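Local atomic coordinates of Rho guanine nucleotide exchange factor 11 (PDB entry 5JHH), a protein that probably activates Rho-family GTPases by promoting exchange of their bound GDP for GTP through its tandem RhoGEF (DH) and PH domains. Residues A[272-277]-A[281-286]; A[258-263]-A[329-334]; A[39-44]-A[75-80]; A[118-123]-A[161-166]. All coordinates share one frame; numbering follows the deposited sequence.

Contact 1. Residues A[272-277]-A[281-286]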
loop_
_atom_site.group_PDB
_atom_site.type_symbol
_atom_site.label_atom_id
_atom_site.label_comp_id
_atom_site.label_asym_id
_atom_site.label_seq_id
_atom_site.Cartn_x
_atom_site.Cartn_y
_atom_site.Cartn_z
ATOM N N LEU A 272 18.983 -4.468 18.806
ATOM C CA LEU A 272 18.796 -3.049 18.688
ATOM C C LEU A 272 17.532 -2.695 17.924
ATOM O O LEU A 272 17.082 -3.434 17.040
ATOM C CB LEU A 272 19.962 -2.444 17.923
ATOM C CG LEU A 272 21.338 -2.352 18.558
ATOM C CD1 LEU A 272 22.333 -1.987 17.460
ATOM C CD2 LEU A 272 21.354 -1.319 19.669
ATOM N N HIS A 273 17.026 -1.499 18.192
ATOM C CA HIS A 273 16.186 -0.837 17.216
ATOM C C HIS A 273 16.892 0.382 16.626
ATOM O O HIS A 273 17.302 1.272 17.362
ATOM C CB HIS A 273 14.900 -0.391 17.866
ATOM C CG HIS A 273 13.930 0.143 16.879
ATOM N ND1 HIS A 273 13.763 1.490 16.669
ATOM C CD2 HIS A 273 13.173 -0.483 15.952
ATOM C CE1 HIS A 273 12.877 1.674 15.714
ATOM N NE2 HIS A 273 12.510 0.492 15.257
ATOM N N VAL A 274 16.995 0.462 15.303
ATOM C CA VAL A 274 17.850 1.484 14.729
ATOM C C VAL A 274 17.164 2.433 13.763
ATOM O O VAL A 274 16.363 2.022 12.926
ATOM C CB VAL A 274 19.213 0.911 14.238
ATOM C CG1 VAL A 274 19.297 -0.596 14.400
ATOM C CG2 VAL A 274 19.557 1.356 12.839
ATOM N N LEU A 275 17.482 3.718 13.912
ATOM C CA LEU A 275 16.929 4.747 13.069
ATOM C C LEU A 275 17.945 5.188 12.077
ATOM O O LEU A 275 19.021 5.568 12.465
ATOM C CB LEU A 275 16.560 5.973 13.860
ATOM C CG LEU A 275 15.711 5.752 15.101
ATOM C CD1 LEU A 275 15.294 7.107 15.645
ATOM C CD2 LEU A 275 14.511 4.847 14.813
ATOM N N LEU A 276 17.592 5.190 10.798
ATOM C CA LEU A 276 18.406 5.811 9.795
ATOM C C LEU A 276 17.831 7.191 9.491
ATOM O O LEU A 276 16.824 7.311 8.829
ATOM C CB LEU A 276 18.464 4.953 8.535
ATOM C CG LEU A 276 19.112 5.651 7.355
ATOM C CD1 LEU A 276 20.451 6.268 7.736
ATOM C CD2 LEU A 276 19.267 4.696 6.192
ATOM N N LEU A 277 18.491 8.224 9.996
ATOM C CA LEU A 277 18.121 9.593 9.710
ATOM C C LEU A 277 18.923 10.131 8.518
ATOM O O LEU A 277 19.662 9.397 7.869
ATOM C CB LEU A 277 18.353 10.448 10.927
ATOM C CG LEU A 277 17.863 9.808 12.221
ATOM C CD1 LEU A 277 17.972 10.810 13.356
ATOM C CD2 LEU A 277 16.440 9.281 12.122
ATOM N N LEU A 281 23.047 7.606 11.729
ATOM C CA LEU A 281 22.495 6.312 12.117
ATOM C C LEU A 281 22.486 6.216 13.645
ATOM O O LEU A 281 23.520 6.427 14.260
ATOM C CB LEU A 281 23.366 5.200 11.572
ATOM C CG LEU A 281 22.862 3.771 11.783
ATOM C CD1 LEU A 281 21.641 3.552 10.907
ATOM C CD2 LEU A 281 23.950 2.733 11.465
ATOM N N VAL A 282 21.338 5.926 14.264
ATOM C CA VAL A 282 21.257 5.935 15.730
ATOM C C VAL A 282 20.823 4.571 16.234
ATOM O O VAL A 282 19.855 3.985 15.738
ATOM C CB VAL A 282 20.433 7.114 16.352
ATOM C CG1 VAL A 282 20.134 8.221 15.363
ATOM C CG2 VAL A 282 19.167 6.654 17.017
ATOM N N LEU A 283 21.602 4.050 17.183
ATOM C CA LEU A 283 21.422 2.705 17.699
ATOM C C LEU A 283 20.768 2.766 19.077
ATOM O O LEU A 283 21.283 3.401 20.007
ATOM C CB LEU A 283 22.760 1.995 17.789
ATOM C CG LEU A 283 23.629 2.060 16.538
ATOM C CD1 LEU A 283 25.036 1.573 16.835
ATOM C CD2 LEU A 283 23.022 1.231 15.425
ATOM N N LEU A 284 19.598 2.149 19.190
ATOM C CA LEU A 284 18.830 2.266 20.396
ATOM C C LEU A 284 18.593 0.898 20.941
ATOM O O LEU A 284 18.479 -0.083 20.190
ATOM C CB LEU A 284 17.505 2.959 20.129
ATOM C CG LEU A 284 17.562 4.405 19.652
ATOM C CD1 LEU A 284 16.174 4.900 19.264
ATOM C CD2 LEU A 284 18.148 5.297 20.731
ATOM N N GLN A 285 18.525 0.855 22.266
ATOM C CA GLN A 285 18.157 -0.341 22.977
ATOM C C GLN A 285 16.751 -0.195 23.512
ATOM O O GLN A 285 16.417 0.819 24.116
ATOM C CB GLN A 285 19.123 -0.537 24.130
ATOM C CG GLN A 285 19.352 -1.980 24.498
ATOM C CD GLN A 285 20.456 -2.107 25.515
ATOM O OE1 GLN A 285 21.116 -1.122 25.866
ATOM N NE2 GLN A 285 20.660 -3.315 26.001
ATOM N N LYS A 286 15.917 -1.191 23.258
ATOM C CA LYS A 286 14.566 -1.177 23.778
ATOM C C LYS A 286 14.701 -1.614 25.230
ATOM O O LYS A 286 15.458 -2.526 25.531
ATOM C CB LYS A 286 13.633 -2.126 23.004
ATOM C CG LYS A 286 13.199 -1.640 21.621
ATOM C CD LYS A 286 11.676 -1.714 21.385
ATOM C CE LYS A 286 11.306 -1.831 19.887
ATOM N NZ LYS A 286 10.203 -0.944 19.374
#
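The carbonyl oxygen of L284 shows how an antiparallel ladder fixes its polar atoms. H273 N donates to L284 O at 2.8 Å, tilted 28° from the carbonyl plane, while the CA hydrogen of L272 approaches the same oxygen and L272 CD2 lies 3.2 Å from it. The return bond, L284 N to H273 O at 3.1 Å, is also tilted; in the next hydrogen-bonded pair, L275 with V282, both bonds lie in the carbonyl planes, and the one from V282 N to L275 O, 3.0 Å, is close to straight (169°).

Side chains alternate between the two faces of the hairpin. On one, V274 stands beside L281 and L283: V274 CG2 meets L281 CD1 at 3.6 Å, and L283 CD2 reaches both V274 CB and L272 CD1 (3.9 Å to the latter). The methyl of L281 comes across because CG is anti to the backbone N, chi1 -175°, which leans the chain over the neighbouring strand. On the other face V282 sits between two leucines, CG2 against L275 CG at 4.1 Å and CG1 against L277 CD1 at 3.9 Å, while the aliphatic chain of K286 runs past H273 obliquely to its ring.

This beta hairpin belongs to the PH domain. Strand 254-263 pairs with the far edge of 272-277, and L281 bonds to L314 through its backbone. W358 and L361 of helix 352-368 pack on V274 and L276, whereas Y224 of helix 189-227 touches H273 and L275 on the other face.

Contact 2. Residues A[258-263]-A[329-334]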
loop_
_atom_site.group_PDB
_atom_site.type_symbol
_atom_site.label_atom_id
_atom_site.label_comp_id
_atom_site.label_asym_id
_atom_site.label_seq_id
_atom_site.Cartn_x
_atom_site.Cartn_y
_atom_site.Cartn_z
ATOM N N GLY A 258 14.151 0.096 11.911
ATOM C CA GLY A 258 14.093 -1.327 11.918
ATOM C C GLY A 258 14.946 -1.969 12.989
ATOM O O GLY A 258 15.880 -1.369 13.520
ATOM N N PRO A 259 14.604 -3.202 13.324
ATOM C CA PRO A 259 15.389 -3.963 14.250
ATOM C C PRO A 259 16.634 -4.529 13.545
ATOM O O PRO A 259 16.574 -4.892 12.376
ATOM C CB PRO A 259 14.424 -5.085 14.668
ATOM C CG PRO A 259 13.570 -5.300 13.450
ATOM C CD PRO A 259 13.428 -3.940 12.826
ATOM N N LEU A 260 17.748 -4.535 14.259
ATOM C CA LEU A 260 19.015 -5.093 13.792
ATOM C C LEU A 260 19.720 -5.714 15.000
ATOM O O LEU A 260 19.589 -5.232 16.129
ATOM C CB LEU A 260 19.903 -3.985 13.206
ATOM C CG LEU A 260 19.451 -3.425 11.852
ATOM C CD1 LEU A 260 20.308 -2.239 11.458
ATOM C CD2 LEU A 260 19.490 -4.486 10.760
ATOM N N THR A 261 20.463 -6.783 14.773
ATOM C CA THR A 261 21.245 -7.364 15.851
ATOM C C THR A 261 22.700 -6.939 15.670
ATOM O O THR A 261 23.275 -7.112 14.612
ATOM C CB THR A 261 21.092 -8.893 15.888
ATOM O OG1 THR A 261 19.706 -9.218 16.006
ATOM C CG2 THR A 261 21.810 -9.466 17.091
ATOM N N TRP A 262 23.267 -6.365 16.714
ATOM C CA TRP A 262 24.668 -5.939 16.745
ATOM C C TRP A 262 25.651 -6.997 17.288
ATOM O O TRP A 262 25.660 -7.297 18.478
ATOM C CB TRP A 262 24.746 -4.731 17.656
ATOM C CG TRP A 262 25.978 -3.954 17.600
ATOM C CD1 TRP A 262 27.101 -4.192 16.845
ATOM C CD2 TRP A 262 26.236 -2.782 18.369
ATOM N NE1 TRP A 262 28.039 -3.211 17.109
ATOM C CE2 TRP A 262 27.528 -2.348 18.053
ATOM C CE3 TRP A 262 25.499 -2.075 19.322
ATOM C CZ2 TRP A 262 28.072 -1.194 18.606
ATOM C CZ3 TRP A 262 26.044 -0.935 19.885
ATOM C CH2 TRP A 262 27.313 -0.502 19.525
ATOM N N ARG A 263 26.507 -7.509 16.405
ATOM C CA ARG A 263 27.607 -8.423 16.764
ATOM C C ARG A 263 28.795 -7.607 17.285
ATOM O O ARG A 263 29.673 -7.190 16.519
ATOM C CB ARG A 263 28.038 -9.232 15.535
ATOM C CG ARG A 263 27.909 -10.723 15.670
ATOM C CD ARG A 263 26.791 -11.299 14.814
ATOM N NE ARG A 263 27.154 -11.404 13.407
ATOM C CZ ARG A 263 26.598 -12.251 12.536
ATOM N NH1 ARG A 263 25.656 -13.089 12.919
ATOM N NH2 ARG A 263 26.970 -12.243 11.253
ATOM N N ARG A 329 22.732 -11.885 5.619
ATOM C CA ARG A 329 21.911 -11.035 6.472
ATOM C C ARG A 329 22.720 -9.938 7.136
ATOM O O ARG A 329 22.165 -9.082 7.839
ATOM C CB ARG A 329 21.294 -11.850 7.593
ATOM C CG ARG A 329 20.278 -12.871 7.154
ATOM C CD ARG A 329 19.740 -13.567 8.390
ATOM N NE ARG A 329 18.786 -14.583 7.998
ATOM C CZ ARG A 329 19.101 -15.795 7.547
ATOM N NH1 ARG A 329 20.372 -16.171 7.449
ATOM N NH2 ARG A 329 18.134 -16.641 7.200
ATOM N N ALA A 330 24.031 -9.968 6.951
ATOM C CA ALA A 330 24.877 -9.071 7.707
ATOM C C ALA A 330 25.533 -8.059 6.818
ATOM O O ALA A 330 25.814 -8.344 5.654
ATOM C CB ALA A 330 25.938 -9.860 8.431
ATOM N N PHE A 331 25.861 -6.917 7.419
ATOM C CA PHE A 331 26.636 -5.868 6.761
ATOM C C PHE A 331 27.484 -5.122 7.788
ATOM O O PHE A 331 27.177 -5.151 8.975
ATOM C CB PHE A 331 25.713 -4.891 6.027
ATOM C CG PHE A 331 24.738 -4.168 6.928
ATOM C CD1 PHE A 331 23.485 -4.704 7.185
ATOM C CD2 PHE A 331 25.062 -2.953 7.493
ATOM C CE1 PHE A 331 22.581 -4.040 7.999
ATOM C CE2 PHE A 331 24.162 -2.295 8.295
ATOM C CZ PHE A 331 22.925 -2.837 8.557
ATOM N N PHE A 332 28.546 -4.471 7.309
ATOM C CA PHE A 332 29.502 -3.740 8.155
ATOM C C PHE A 332 29.345 -2.237 7.975
ATOM O O PHE A 332 29.137 -1.732 6.867
ATOM C CB PHE A 332 30.948 -4.078 7.769
ATOM C CG PHE A 332 31.337 -5.534 7.959
ATOM C CD1 PHE A 332 31.019 -6.225 9.107
ATOM C CD2 PHE A 332 32.065 -6.189 6.994
ATOM C CE1 PHE A 332 31.400 -7.542 9.270
ATOM C CE2 PHE A 332 32.486 -7.514 7.164
ATOM C CZ PHE A 332 32.145 -8.188 8.298
ATOM N N ILE A 333 29.498 -1.526 9.071
ATOM C CA ILE A 333 29.704 -0.117 9.003
ATOM C C ILE A 333 31.079 0.209 9.566
ATOM O O ILE A 333 31.411 -0.134 10.706
ATOM C CB ILE A 333 28.623 0.637 9.757
ATOM C CG1 ILE A 333 27.258 0.264 9.164
ATOM C CG2 ILE A 333 28.891 2.140 9.686
ATOM C CD1 ILE A 333 26.082 0.782 9.957
ATOM N N ILE A 334 31.863 0.895 8.740
ATOM C CA ILE A 334 33.250 1.182 9.013
ATOM C C ILE A 334 33.413 2.679 9.190
ATOM O O ILE A 334 33.201 3.432 8.248
ATOM C CB ILE A 334 34.094 0.712 7.841
ATOM C CG1 ILE A 334 33.753 -0.751 7.527
ATOM C CG2 ILE A 334 35.567 0.936 8.136
ATOM C CD1 ILE A 334 34.617 -1.386 6.464
#
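L260 is the first residue of the 258-263 strand to meet the 329-334 segment, and it does so with its branch tip. Its CD1 methyl lies 4.0 Å from F331 CZ, at the ring edge and near the ring plane, and CD2 lies 4.2 Å from F331 CE1. Both methyls sit beyond the CE1-CZ edge of the phenyl group, and the side chains cross at about a right angle. F331 reaches this place with CG lodged between its backbone N and carbonyl carbon, chi1 61°; I333 CD1 adds a second neighbour at the ring edge, in plane. W358 of helix 352-368 packs on L260, and K355, M359 and L362 of the same helix touch F331.

No backbone bond joins the two segments, because strand 345-348 runs between them and pairs antiparallel with each. This is the strongly bent, nearly closed sheet of a PH domain, capped at one end by the C-terminal helix, whose side chains reach L260 and F331.

Further along the strand, the ring of W262 meets those of Y345 and F310. At R263 the chain bends at chi2 and chi3 and brings the guanidinium to A330, NH2 standing 3.8 Å from its CB, which lies obliquely to the guanidinium plane. The charge of that group is met by D327 and E346, both in salt bridges with R263 NH2, and the A330 methyl is an apolar neighbour beside the guanidinium.

Contact 3. Residues A[39-44]-A[75-80]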
loop_
_atom_site.group_PDB
_atom_site.type_symbol
_atom_site.label_atom_id
_atom_site.label_comp_id
_atom_site.label_asym_id
_atom_site.label_seq_id
_atom_site.Cartn_x
_atom_site.Cartn_y
_atom_site.Cartn_z
ATOM N N ARG A 39 -20.025 9.073 -4.710
ATOM C CA ARG A 39 -21.064 8.571 -3.821
ATOM C C ARG A 39 -20.465 8.257 -2.464
ATOM O O ARG A 39 -21.001 8.667 -1.426
ATOM C CB ARG A 39 -21.732 7.329 -4.403
ATOM C CG ARG A 39 -23.070 6.975 -3.762
ATOM C CD ARG A 39 -23.302 5.460 -3.756
ATOM N NE ARG A 39 -24.066 5.051 -2.588
ATOM C CZ ARG A 39 -23.571 4.362 -1.565
ATOM N NH1 ARG A 39 -24.352 4.054 -0.569
ATOM N NH2 ARG A 39 -22.308 3.959 -1.542
ATOM N N THR A 40 -19.323 7.575 -2.470
ATOM C CA THR A 40 -18.691 7.197 -1.234
ATOM C C THR A 40 -18.282 8.409 -0.414
ATOM O O THR A 40 -18.411 8.412 0.797
ATOM C CB THR A 40 -17.462 6.343 -1.508
ATOM O OG1 THR A 40 -17.862 5.184 -2.209
ATOM C CG2 THR A 40 -16.781 5.899 -0.243
ATOM N N LEU A 41 -17.796 9.451 -1.055
ATOM C CA LEU A 41 -17.465 10.620 -0.299
ATOM C C LEU A 41 -18.697 11.246 0.341
ATOM O O LEU A 41 -18.600 11.829 1.448
ATOM C CB LEU A 41 -16.752 11.666 -1.134
ATOM C CG LEU A 41 -15.454 11.221 -1.785
ATOM C CD1 LEU A 41 -14.910 12.370 -2.631
ATOM C CD2 LEU A 41 -14.419 10.784 -0.781
ATOM N N ARG A 42 -19.833 11.184 -0.345
ATOM C CA ARG A 42 -21.056 11.798 0.202
ATOM C C ARG A 42 -21.635 10.974 1.306
ATOM O O ARG A 42 -22.273 11.521 2.202
ATOM C CB ARG A 42 -22.125 12.058 -0.841
ATOM C CG ARG A 42 -21.709 13.179 -1.759
ATOM C CD ARG A 42 -22.784 13.503 -2.764
ATOM N NE ARG A 42 -22.539 14.827 -3.332
ATOM C CZ ARG A 42 -22.492 15.084 -4.624
ATOM N NH1 ARG A 42 -22.228 16.314 -5.035
ATOM N NH2 ARG A 42 -22.727 14.113 -5.504
ATOM N N VAL A 43 -21.345 9.682 1.285
ATOM C CA VAL A 43 -21.637 8.851 2.430
ATOM C C VAL A 43 -20.779 9.278 3.619
ATOM O O VAL A 43 -21.301 9.424 4.726
ATOM C CB VAL A 43 -21.373 7.379 2.155
ATOM C CG1 VAL A 43 -21.509 6.570 3.426
ATOM C CG2 VAL A 43 -22.355 6.868 1.123
ATOM N N LEU A 44 -19.482 9.523 3.398
ATOM C CA LEU A 44 -18.665 9.952 4.489
ATOM C C LEU A 44 -19.232 11.243 5.056
ATOM O O LEU A 44 -19.218 11.473 6.278
ATOM C CB LEU A 44 -17.218 10.198 4.052
ATOM C CG LEU A 44 -16.383 8.979 3.690
ATOM C CD1 LEU A 44 -15.057 9.424 3.104
ATOM C CD2 LEU A 44 -16.120 8.127 4.930
ATOM N N GLU A 75 -15.992 18.604 -3.858
ATOM C CA GLU A 75 -16.064 19.487 -5.015
ATOM C C GLU A 75 -14.970 19.232 -6.108
ATOM O O GLU A 75 -15.238 19.288 -7.291
ATOM C CB GLU A 75 -16.058 20.922 -4.526
ATOM C CG GLU A 75 -16.304 21.982 -5.606
ATOM C CD GLU A 75 -17.475 21.660 -6.526
ATOM O OE1 GLU A 75 -18.459 21.004 -6.092
ATOM O OE2 GLU A 75 -17.368 22.042 -7.707
ATOM N N ILE A 76 -13.761 18.875 -5.717
ATOM C CA ILE A 76 -12.789 18.380 -6.668
ATOM C C ILE A 76 -13.423 17.336 -7.577
ATOM O O ILE A 76 -13.225 17.351 -8.810
ATOM C CB ILE A 76 -11.627 17.627 -5.988
ATOM C CG1 ILE A 76 -10.695 18.537 -5.201
ATOM C CG2 ILE A 76 -10.824 16.787 -6.973
ATOM C CD1 ILE A 76 -10.042 19.583 -5.990
ATOM N N HIS A 77 -14.048 16.337 -6.966
ATOM C CA HIS A 77 -14.574 15.216 -7.747
ATOM C C HIS A 77 -15.923 15.494 -8.414
ATOM O O HIS A 77 -16.209 14.937 -9.478
ATOM C CB HIS A 77 -14.655 13.926 -6.934
ATOM C CG HIS A 77 -13.332 13.343 -6.612
ATOM N ND1 HIS A 77 -12.652 12.527 -7.481
ATOM C CD2 HIS A 77 -12.553 13.448 -5.509
ATOM C CE1 HIS A 77 -11.512 12.158 -6.936
ATOM N NE2 HIS A 77 -11.419 12.720 -5.748
ATOM N N ASN A 78 -16.755 16.295 -7.786
ATOM C CA ASN A 78 -18.052 16.612 -8.345
ATOM C C ASN A 78 -17.897 17.455 -9.616
ATOM O O ASN A 78 -18.490 17.146 -10.634
ATOM C CB ASN A 78 -18.840 17.374 -7.312
ATOM C CG ASN A 78 -20.206 17.823 -7.806
ATOM O OD1 ASN A 78 -21.083 17.021 -8.085
ATOM N ND2 ASN A 78 -20.386 19.120 -7.878
ATOM N N SER A 79 -17.036 18.455 -9.572
ATOM C CA SER A 79 -16.794 19.274 -10.732
ATOM C C SER A 79 -16.356 18.392 -11.879
ATOM O O SER A 79 -16.898 18.460 -12.957
ATOM C CB SER A 79 -15.769 20.378 -10.445
ATOM O OG SER A 79 -14.483 19.842 -10.117
ATOM N N TRP A 80 -15.395 17.522 -11.641
ATOM C CA TRP A 80 -14.920 16.649 -12.702
ATOM C C TRP A 80 -16.050 15.739 -13.191
ATOM O O TRP A 80 -16.278 15.558 -14.383
ATOM C CB TRP A 80 -13.730 15.799 -12.218
ATOM C CG TRP A 80 -12.888 15.282 -13.318
ATOM C CD1 TRP A 80 -12.560 15.954 -14.445
ATOM C CD2 TRP A 80 -12.215 14.008 -13.395
ATOM N NE1 TRP A 80 -11.742 15.189 -15.231
ATOM C CE2 TRP A 80 -11.526 13.984 -14.620
ATOM C CE3 TRP A 80 -12.181 12.862 -12.574
ATOM C CZ2 TRP A 80 -10.744 12.883 -15.031
ATOM C CZ3 TRP A 80 -11.426 11.780 -12.961
ATOM C CH2 TRP A 80 -10.705 11.794 -14.198
#
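L41 and H77 meet almost at right angles, the leucine's CD1 methyl pressing on the imidazole CD2 at 3.9 Å, oblique to the ring. CB of each points toward the other segment, with CG anti to the carbonyl carbon (chi1 -58° in L41, -70° in H77). The imidazole is gripped at both nitrogens: ND1 bonds to E34 and NE2 to E166. Two carboxylates in such places are consistent with a doubly protonated, positively charged ring whose rotation is fixed. I76 CG2 sits 4.0 Å above one ring face, offset toward the rim, and the ring of H37 meets H77 edge-to-face.

Helices 18-54 and 70-89 are both part of the all-helical bundle of the RhoGEF (DH) domain. L41 and H77 form the buried part of the junction here; toward its exposed side R42 and N78 continue it.

The R42 chain runs extended from CG to NE and delivers NH1 to N78 OD1 at 3.3 Å, a weak hydrogen bond. The amide oxygen lies at the edge of the guanidinium, near its plane, yet the two flat groups themselves stand 70° apart. N78 offers its oxygen to R42 while its nitrogen is engaged on its own helix: ND2 donates to E75 OE1 at 3.2 Å, on the syn side of the carboxylate and out of its plane. R42 NH1 and E75 OE1 themselves stay 6.1 Å apart.

Contact 4. Residues A[118-123]-A[161-166]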
loop_
_atom_site.group_PDB
_atom_site.type_symbol
_atom_site.label_atom_id
_atom_site.label_comp_id
_atom_site.label_asym_id
_atom_site.label_seq_id
_atom_site.Cartn_x
_atom_site.Cartn_y
_atom_site.Cartn_z
ATOM N N ALA A 118 -3.739 15.333 -0.400
ATOM C CA ALA A 118 -2.681 15.083 0.571
ATOM C C ALA A 118 -3.101 15.532 1.959
ATOM O O ALA A 118 -2.886 14.829 2.918
ATOM C CB ALA A 118 -1.376 15.796 0.163
ATOM N N GLN A 119 -3.696 16.708 2.054
ATOM C CA GLN A 119 -4.208 17.196 3.319
ATOM C C GLN A 119 -5.249 16.205 3.865
ATOM O O GLN A 119 -5.192 15.831 5.015
ATOM C CB GLN A 119 -4.771 18.624 3.191
ATOM C CG GLN A 119 -4.984 19.299 4.539
ATOM C CD GLN A 119 -5.925 20.514 4.538
ATOM O OE1 GLN A 119 -6.378 20.930 5.609
ATOM N NE2 GLN A 119 -6.201 21.103 3.355
ATOM N N PHE A 120 -6.160 15.715 3.032
ATOM C CA PHE A 120 -7.132 14.739 3.522
ATOM C C PHE A 120 -6.502 13.435 4.040
ATOM O O PHE A 120 -6.980 12.900 5.024
ATOM C CB PHE A 120 -8.169 14.429 2.458
ATOM C CG PHE A 120 -9.308 13.557 2.936
ATOM C CD1 PHE A 120 -10.378 14.103 3.594
ATOM C CD2 PHE A 120 -9.332 12.207 2.639
ATOM C CE1 PHE A 120 -11.432 13.314 3.989
ATOM C CE2 PHE A 120 -10.388 11.414 3.028
ATOM C CZ PHE A 120 -11.443 11.964 3.704
ATOM N N CYS A 121 -5.436 12.943 3.431
ATOM C CA CYS A 121 -4.937 11.623 3.746
ATOM C C CYS A 121 -3.766 11.589 4.693
ATOM O O CYS A 121 -3.506 10.551 5.286
ATOM C CB CYS A 121 -4.412 10.916 2.468
ATOM S SG CYS A 121 -5.694 10.668 1.228
ATOM N N SER A 122 -2.934 12.610 4.677
ATOM C CA SER A 122 -1.635 12.486 5.325
ATOM C C SER A 122 -1.676 12.002 6.762
ATOM O O SER A 122 -0.785 11.251 7.210
ATOM C CB SER A 122 -0.856 13.822 5.275
ATOM O OG SER A 122 -1.652 14.850 5.808
ATOM N N TYR A 123 -2.669 12.467 7.499
ATOM C CA TYR A 123 -2.738 12.252 8.943
ATOM C C TYR A 123 -3.699 11.102 9.285
ATOM O O TYR A 123 -3.963 10.803 10.438
ATOM C CB TYR A 123 -3.217 13.549 9.628
ATOM C CG TYR A 123 -3.127 13.555 11.166
ATOM C CD1 TYR A 123 -1.905 13.756 11.825
ATOM C CD2 TYR A 123 -4.249 13.373 11.934
ATOM C CE1 TYR A 123 -1.818 13.794 13.212
ATOM C CE2 TYR A 123 -4.186 13.423 13.331
ATOM C CZ TYR A 123 -2.974 13.639 13.967
ATOM O OH TYR A 123 -2.958 13.630 15.340
ATOM N N ASP A 161 -12.912 1.626 6.651
ATOM C CA ASP A 161 -12.882 0.963 5.376
ATOM C C ASP A 161 -13.321 1.916 4.290
ATOM O O ASP A 161 -13.092 1.621 3.130
ATOM C CB ASP A 161 -13.795 -0.316 5.318
ATOM C CG ASP A 161 -13.595 -1.282 6.504
ATOM O OD1 ASP A 161 -12.412 -1.578 6.907
ATOM O OD2 ASP A 161 -14.657 -1.778 7.034
ATOM N N LEU A 162 -14.016 3.004 4.620
ATOM C CA LEU A 162 -14.562 3.923 3.599
ATOM C C LEU A 162 -13.685 5.165 3.403
ATOM O O LEU A 162 -13.572 5.734 2.311
ATOM C CB LEU A 162 -15.947 4.385 4.051
ATOM C CG LEU A 162 -17.014 3.294 4.165
ATOM C CD1 LEU A 162 -18.197 3.685 5.022
ATOM C CD2 LEU A 162 -17.510 2.892 2.771
ATOM N N ILE A 163 -13.058 5.607 4.484
ATOM C CA ILE A 163 -12.358 6.893 4.483
ATOM C C ILE A 163 -11.040 6.847 3.676
ATOM O O ILE A 163 -10.501 7.866 3.257
ATOM C CB ILE A 163 -12.108 7.339 5.914
ATOM C CG1 ILE A 163 -11.923 8.836 5.993
ATOM C CG2 ILE A 163 -10.923 6.644 6.489
ATOM C CD1 ILE A 163 -11.683 9.345 7.392
ATOM N N ILE A 164 -10.550 5.642 3.475
ATOM C CA ILE A 164 -9.395 5.399 2.656
ATOM C C ILE A 164 -9.706 5.410 1.157
ATOM O O ILE A 164 -8.809 5.327 0.330
ATOM C CB ILE A 164 -8.753 4.064 3.054
ATOM C CG1 ILE A 164 -7.348 4.005 2.528
ATOM C CG2 ILE A 164 -9.549 2.880 2.520
ATOM C CD1 ILE A 164 -6.617 2.779 2.912
ATOM N N SER A 165 -10.962 5.596 0.801
ATOM C CA SER A 165 -11.352 5.493 -0.588
ATOM C C SER A 165 -10.669 6.555 -1.431
ATOM O O SER A 165 -10.439 6.325 -2.592
ATOM C CB SER A 165 -12.866 5.618 -0.732
ATOM O OG SER A 165 -13.173 6.923 -0.252
ATOM N N GLU A 166 -10.341 7.718 -0.888
ATOM C CA GLU A 166 -9.704 8.681 -1.722
ATOM C C GLU A 166 -8.299 8.225 -2.163
ATOM O O GLU A 166 -7.949 8.286 -3.342
ATOM C CB GLU A 166 -9.567 10.006 -1.004
ATOM C CG GLU A 166 -8.973 11.085 -1.920
ATOM C CD GLU A 166 -9.942 11.581 -2.959
ATOM O OE1 GLU A 166 -11.142 11.344 -2.763
ATOM O OE2 GLU A 166 -9.514 12.231 -3.952
#
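The phenyl ring of F120 meets the 161-166 segment largely at its rim. I163 O lies near the ring plane, 3.6 Å from F120 CE2, so that a carbonyl oxygen faces the weakly positive C-H edge and not the pi cloud. Next to it, F120 CZ touches I163 CG1 at 3.9 Å, and E166 CB approaches CD2 obliquely at 4.3 Å. The ring reaches across because CG stands anti to the backbone N, chi1 -173°, pointing it out of helix 107-121. P68, N69, L70 and L73 gather round the same phenyl group.

The partner segment is shaped by a type I beta turn from L162 to S165, which separates the short helix 159-162 from helix 165-182. L162 O accepts twice, from S165 N at 3.0 Å and from S165 OG at 2.9 Å, the hydroxyl bond running nearly along the C=O axis (176°). This double grip fixes the turn that presents I163 O to F120. E166, one step into the following helix, keeps its aliphatic part against the ring and its carboxylate OE2 on H77.

D161 and I164 each pack against an aromatic side chain of another protein chain, so this segment also takes part in an interface. The 161-166 segment and the helix after it probably correspond to the conserved third region of DH domains, which in relatives helps form the surface that binds the Rho GTPase; F120 probably belongs to the helical core behind that surface.

The four contacts fall into two pairs, one in each domain. In the PH domain, contacts 1 and 2 share a sheet: their centres are 11 Å apart, V274 N reaches G258 O at 2.8 Å, and L281 CD2 packs on I333 CD1. In the RhoGEF domain, contacts 3 and 4 lie 13 Å apart between centres and are joined by the bond from H77 NE2 to E166 OE2, 2.7 Å, with T40 and L44 packing on S165 and L162. Neither contact of one pair touches either contact of the other; the nearest atoms of contacts 1 and 4 are about 18 Å apart, those of contacts 2 and 3 about 32 Å. Of the four, only contact 4 has residues touched by the other protein chain.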